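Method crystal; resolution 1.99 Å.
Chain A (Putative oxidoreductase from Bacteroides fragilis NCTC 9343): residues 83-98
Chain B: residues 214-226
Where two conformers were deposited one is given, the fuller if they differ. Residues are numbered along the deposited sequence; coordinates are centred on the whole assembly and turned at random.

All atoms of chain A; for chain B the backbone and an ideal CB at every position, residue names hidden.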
# COMPACT_ATOMS: atom_id res chain seq x y z
N ARG A 83 12.10 14.58 -2.51
CA ARG A 83 13.10 14.72 -1.46
C ARG A 83 14.37 13.94 -1.80
O ARG A 83 15.49 14.47 -1.72
CB ARG A 83 12.53 14.33 -0.10
CG ARG A 83 13.52 14.45 1.05
CD ARG A 83 12.84 14.16 2.36
NE ARG A 83 12.22 12.88 2.27
CZ ARG A 83 10.92 12.60 2.27
NH1 ARG A 83 9.97 13.47 2.52
NH2 ARG A 83 10.59 11.34 2.11
N PHE A 84 14.23 12.68 -2.22
CA PHE A 84 15.41 11.91 -2.61
C PHE A 84 16.15 12.53 -3.80
O PHE A 84 17.36 12.57 -3.81
CB PHE A 84 15.08 10.45 -2.93
CG PHE A 84 16.29 9.60 -3.03
CD1 PHE A 84 17.01 9.31 -1.88
CD2 PHE A 84 16.75 9.14 -4.26
CE1 PHE A 84 18.18 8.54 -1.92
CE2 PHE A 84 17.90 8.38 -4.33
CZ PHE A 84 18.63 8.08 -3.15
N CYS A 85 15.45 13.02 -4.83
CA CYS A 85 16.14 13.60 -5.95
C CYS A 85 16.85 14.85 -5.59
O CYS A 85 17.89 15.13 -6.18
CB CYS A 85 15.21 13.87 -7.13
SG CYS A 85 14.60 12.32 -7.78
N LYS A 86 16.30 15.63 -4.65
CA LYS A 86 16.94 16.86 -4.22
C LYS A 86 18.22 16.45 -3.49
O LYS A 86 19.25 17.05 -3.65
CB LYS A 86 15.98 17.75 -3.40
CG LYS A 86 15.18 18.77 -4.26
CD LYS A 86 14.18 19.64 -3.44
CE LYS A 86 14.16 21.08 -3.89
NZ LYS A 86 14.03 21.31 -5.34
N TYR A 87 18.15 15.37 -2.72
CA TYR A 87 19.33 14.82 -2.04
C TYR A 87 20.39 14.42 -3.08
O TYR A 87 21.55 14.73 -2.93
CB TYR A 87 18.90 13.62 -1.20
CG TYR A 87 20.01 12.90 -0.44
CD1 TYR A 87 21.04 13.60 0.16
CD2 TYR A 87 19.96 11.52 -0.25
CE1 TYR A 87 22.05 12.93 0.89
CE2 TYR A 87 20.98 10.83 0.48
CZ TYR A 87 22.00 11.54 1.05
OH TYR A 87 23.02 10.90 1.79
N CYS A 88 19.96 13.77 -4.17
CA CYS A 88 20.86 13.37 -5.27
C CYS A 88 21.56 14.60 -5.84
O CYS A 88 22.78 14.64 -5.97
CB CYS A 88 20.08 12.64 -6.38
SG CYS A 88 19.49 10.98 -5.92
N GLN A 89 20.77 15.62 -6.17
CA GLN A 89 21.27 16.87 -6.72
C GLN A 89 22.28 17.55 -5.82
O GLN A 89 23.10 18.34 -6.29
CB GLN A 89 20.08 17.78 -7.04
CG GLN A 89 19.26 17.16 -8.21
CD GLN A 89 17.83 17.67 -8.37
OE1 GLN A 89 17.26 18.36 -7.51
NE2 GLN A 89 17.22 17.27 -9.49
N GLU A 90 22.26 17.22 -4.53
CA GLU A 90 23.20 17.82 -3.57
C GLU A 90 24.37 16.91 -3.27
O GLU A 90 25.23 17.28 -2.46
CB GLU A 90 22.48 18.21 -2.28
CG GLU A 90 21.40 19.28 -2.45
CD GLU A 90 21.92 20.58 -3.06
OE1 GLU A 90 23.04 21.03 -2.73
OE2 GLU A 90 21.19 21.12 -3.92
N ARG A 91 24.41 15.74 -3.91
CA ARG A 91 25.46 14.76 -3.72
C ARG A 91 26.03 14.23 -5.04
O ARG A 91 26.47 13.09 -5.14
CB ARG A 91 24.91 13.63 -2.88
CG ARG A 91 24.55 14.05 -1.50
CD ARG A 91 25.75 14.44 -0.71
NE ARG A 91 25.39 14.74 0.66
CZ ARG A 91 24.96 15.92 1.10
NH1 ARG A 91 24.84 16.95 0.27
NH2 ARG A 91 24.67 16.06 2.40
N ASN A 92 25.98 15.07 -6.06
CA ASN A 92 26.52 14.75 -7.35
C ASN A 92 26.04 13.41 -7.92
O ASN A 92 26.86 12.60 -8.37
CB ASN A 92 28.04 14.80 -7.27
CG ASN A 92 28.69 14.87 -8.63
OD1 ASN A 92 28.16 15.51 -9.55
ND2 ASN A 92 29.83 14.19 -8.79
N ALA A 93 24.72 13.21 -7.87
CA ALA A 93 24.06 11.99 -8.31
C ALA A 93 22.99 12.34 -9.32
O ALA A 93 22.29 13.34 -9.18
CB ALA A 93 23.44 11.23 -7.13
N VAL A 94 22.87 11.50 -10.34
CA VAL A 94 21.92 11.72 -11.40
C VAL A 94 20.74 10.79 -11.17
O VAL A 94 20.85 9.60 -11.43
CB VAL A 94 22.55 11.50 -12.79
CG1 VAL A 94 21.50 11.77 -13.87
CG2 VAL A 94 23.80 12.44 -12.97
N PRO A 95 19.63 11.32 -10.63
CA PRO A 95 18.46 10.49 -10.36
C PRO A 95 17.68 10.16 -11.61
O PRO A 95 17.64 10.98 -12.52
CB PRO A 95 17.62 11.38 -9.47
CG PRO A 95 17.92 12.72 -9.88
CD PRO A 95 19.40 12.71 -10.20
N GLY A 96 17.11 8.95 -11.66
CA GLY A 96 16.24 8.54 -12.77
C GLY A 96 14.94 7.95 -12.28
O GLY A 96 14.60 6.79 -12.57
N TYR A 97 14.19 8.78 -11.54
CA TYR A 97 12.96 8.38 -10.88
C TYR A 97 11.68 9.02 -11.41
O TYR A 97 10.62 8.82 -10.86
CB TYR A 97 13.12 8.60 -9.39
CG TYR A 97 14.42 7.92 -8.88
CD1 TYR A 97 14.54 6.54 -8.87
CD2 TYR A 97 15.48 8.67 -8.38
CE1 TYR A 97 15.71 5.90 -8.39
CE2 TYR A 97 16.67 8.04 -7.89
CZ TYR A 97 16.78 6.66 -7.94
OH TYR A 97 17.91 6.03 -7.46
N GLY A 98 11.77 9.69 -12.54
CA GLY A 98 10.62 10.30 -13.16
C GLY A 98 9.99 9.34 -14.12
O GLY A 98 9.81 9.65 -15.31
N UNK B 214 31.29 8.20 -4.21
CA UNK B 214 31.69 9.26 -3.33
C UNK B 214 30.57 9.68 -2.42
O UNK B 214 30.84 10.09 -1.29
CB UNK B 214 32.19 10.46 -4.14
N UNK B 215 29.32 9.55 -2.88
CA UNK B 215 28.16 9.93 -2.07
C UNK B 215 27.17 8.80 -1.98
O UNK B 215 27.14 7.90 -2.82
CB UNK B 215 27.48 11.17 -2.65
N UNK B 216 26.33 8.85 -0.96
CA UNK B 216 25.37 7.78 -0.74
C UNK B 216 24.35 7.71 -1.85
O UNK B 216 24.07 6.63 -2.34
CB UNK B 216 24.66 7.96 0.60
N UNK B 217 23.81 8.86 -2.29
CA UNK B 217 22.87 8.81 -3.41
C UNK B 217 23.39 8.17 -4.69
O UNK B 217 22.60 7.61 -5.45
CB UNK B 217 22.41 10.23 -3.73
N UNK B 218 24.70 8.28 -4.94
CA UNK B 218 25.29 7.69 -6.15
C UNK B 218 25.15 6.17 -6.16
O UNK B 218 25.03 5.58 -7.22
CB UNK B 218 26.77 8.07 -6.26
N UNK B 219 25.12 5.55 -4.99
CA UNK B 219 24.97 4.10 -4.95
C UNK B 219 23.57 3.75 -5.45
O UNK B 219 23.37 2.81 -6.20
CB UNK B 219 25.21 3.56 -3.54
N UNK B 220 22.60 4.53 -5.02
CA UNK B 220 21.23 4.31 -5.42
C UNK B 220 20.99 4.63 -6.89
O UNK B 220 20.29 3.89 -7.58
CB UNK B 220 20.30 5.15 -4.55
N UNK B 221 21.55 5.73 -7.36
CA UNK B 221 21.36 6.14 -8.74
C UNK B 221 22.19 5.31 -9.71
O UNK B 221 21.72 5.00 -10.80
CB UNK B 221 21.71 7.62 -8.90
N UNK B 222 23.41 4.94 -9.32
CA UNK B 222 24.33 4.28 -10.25
C UNK B 222 24.32 2.77 -10.17
O UNK B 222 24.69 2.11 -11.11
CB UNK B 222 25.76 4.78 -10.00
N UNK B 223 23.93 2.22 -9.03
CA UNK B 223 23.96 0.79 -8.87
C UNK B 223 22.59 0.18 -8.55
O UNK B 223 22.11 -0.63 -9.31
CB UNK B 223 24.96 0.43 -7.77
N UNK B 224 21.94 0.60 -7.46
CA UNK B 224 20.70 -0.06 -6.99
C UNK B 224 19.46 0.19 -7.83
O UNK B 224 18.81 -0.75 -8.27
CB UNK B 224 20.40 0.39 -5.56
N UNK B 225 19.12 1.46 -8.03
CA UNK B 225 17.92 1.82 -8.74
C UNK B 225 18.25 2.84 -9.82
O UNK B 225 18.00 4.08 -9.68
CB UNK B 225 16.86 2.37 -7.78
N UNK B 226 18.77 2.31 -10.92
CA UNK B 226 19.23 3.14 -12.05
C UNK B 226 18.12 3.60 -12.95
O UNK B 226 17.12 2.93 -13.09
CB UNK B 226 20.25 2.37 -12.89

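Position 214 lies in open space: no atom of chain A comes within 5.5 Å of its ideal CB, so a polar or charged residue would suit. It is Glu214(B), whose OE1 accepts from a water, 2.6 Å from that water's O, which in turn accepts from Asn92(A) ND2 at 3.1 Å.

At position 215 the CB points toward chain A and stands 3.3 Å from Arg91(A) O, a carbonyl wanting a donor. The extended backbone just before a helix also favours an N-cap. Serine or threonine would serve both ends, with asparagine or aspartate possible for the cap alone. The residue is Thr215(B): OG1 donates to Arg91(A) O at 2.6 Å and accepts a weak capping bond from the backbone N of position 218 at 3.5 Å.

Position 216 points sideways, its CB 3.6 Å from Tyr87(A) OH; several apolar residues would fit. Leu216(B) lays its CB against that hydroxyl oxygen.

Position 217 points straight at chain A, where Cys88(A) SG, Ala93(A) CB and Arg91(A) CB all lie within 4.3 Å of the ideal CB, with the Tyr87(A) ring alongside. A compact apolar side chain is called for; phi of -57° in the first turn, where the amide need not donate within the helix, also admits proline. Pro217(B) sets CG over one face of the Tyr87(A) ring, 3.5 Å from its centroid in a CH-pi contact, while CB lies 3.7 Å from Ala93(A) CB.

At 218 the CB points sideways, with Asn92(A) O 5.0 Å away, so a longer side chain ending in a donor is suitable, glutamine or perhaps lysine. The amide of Gln218(B) works in both directions: NE2 donates to Asn92(A) O at 2.8 Å, and OE1 accepts from the backbone N of Thr215(B) at 2.9 Å.

Position 219 is out of reach and leaves the choice to other surroundings; it is Val219(B).

Position 220 aims its CB at the tip of Phe84(A), 3.6 Å from CZ, so an apolar or aromatic residue is likely. Phe220(B) offers its ring face to the edge of Phe84(A), the centroids 5.6 Å apart and the planes at 76°.

Position 221 is tight: its CB lies 3.3 Å from Val94(A) O and 4.4 Å from Ala93(A) CB. Small residues such as alanine, serine, threonine or valine suit. Thr221(B) turns its CG2 to Cys88(A) SG, 3.5 Å away.

Positions 222, 223 and 224 have no chain A atom near their CB atoms, and polar residues are plausible. Asp222(B) OD1 accepts from water 2, the OD1 to water 2 O distance being 2.6 Å, and water 2 O accepts from Val94(A) N at 2.9 Å; Val223(B) and Arg224(B) make no contact.

At 225 the backbone leaves helical angles and CB lies 3.8 Å from Tyr97(A) CE1, favouring an apolar or aromatic residue. Tyr225(B) packs its CB there, while its ring leads away.

Position 226 points away, and an N-cap residue fits its extended backbone. Thr226(B) caps the following helix.

Chain B (214-226) ETLPQVFTDVRYT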
# COMPACT_ATOMS: atom_id res chain seq x y z
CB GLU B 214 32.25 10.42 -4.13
CG GLU B 214 33.67 10.08 -4.56
CD GLU B 214 34.31 11.11 -5.45
OE1 GLU B 214 33.56 11.81 -6.19
OE2 GLU B 214 35.56 11.19 -5.44
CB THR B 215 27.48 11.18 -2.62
OG1 THR B 215 26.77 10.84 -3.81
CG2 THR B 215 28.50 12.32 -2.90
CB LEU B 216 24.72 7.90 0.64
CG LEU B 216 23.76 6.81 1.06
CD1 LEU B 216 24.44 5.47 0.87
CD2 LEU B 216 23.28 7.07 2.51
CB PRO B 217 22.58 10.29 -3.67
CG PRO B 217 22.74 10.90 -2.37
CD PRO B 217 23.94 10.23 -1.79
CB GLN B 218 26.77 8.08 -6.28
CG GLN B 218 26.98 9.49 -6.73
CD GLN B 218 28.39 9.94 -6.46
OE1 GLN B 218 29.14 9.27 -5.73
NE2 GLN B 218 28.77 11.09 -7.04
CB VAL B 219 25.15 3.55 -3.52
CG1 VAL B 219 25.04 2.05 -3.54
CG2 VAL B 219 26.53 4.00 -2.94
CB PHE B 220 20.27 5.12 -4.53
CG PHE B 220 20.21 4.62 -3.12
CD1 PHE B 220 19.29 3.68 -2.76
CD2 PHE B 220 21.13 5.06 -2.16
CE1 PHE B 220 19.23 3.22 -1.46
CE2 PHE B 220 21.09 4.60 -0.88
CZ PHE B 220 20.13 3.67 -0.52
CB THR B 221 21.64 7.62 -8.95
OG1 THR B 221 23.01 7.87 -8.64
CG2 THR B 221 20.74 8.44 -8.04
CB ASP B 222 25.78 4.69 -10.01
CG ASP B 222 26.04 6.22 -10.11
OD1 ASP B 222 25.19 7.02 -10.59
OD2 ASP B 222 27.16 6.61 -9.70
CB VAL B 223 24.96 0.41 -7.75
CG1 VAL B 223 25.22 -1.10 -7.78
CG2 VAL B 223 26.27 1.20 -7.93
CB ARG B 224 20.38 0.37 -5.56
CG ARG B 224 21.39 -0.11 -4.51
CD ARG B 224 21.18 -1.57 -4.07
NE ARG B 224 19.89 -1.78 -3.39
CZ ARG B 224 19.66 -1.65 -2.07
NH1 ARG B 224 20.63 -1.30 -1.23
NH2 ARG B 224 18.44 -1.86 -1.59
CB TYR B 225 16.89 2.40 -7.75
CG TYR B 225 16.66 1.51 -6.56
CD1 TYR B 225 15.90 0.34 -6.66
CD2 TYR B 225 17.21 1.82 -5.33
CE1 TYR B 225 15.72 -0.47 -5.56
CE2 TYR B 225 17.01 1.04 -4.25
CZ TYR B 225 16.28 -0.11 -4.36
OH TYR B 225 16.13 -0.88 -3.23
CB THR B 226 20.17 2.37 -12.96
OG1 THR B 226 19.40 1.45 -13.73
CG2 THR B 226 21.23 1.64 -12.17
O HOH W 1 31.13 12.55 -6.53
O HOH W 2 25.03 9.66 -10.71
O HOH W 3 18.33 6.69 -10.92
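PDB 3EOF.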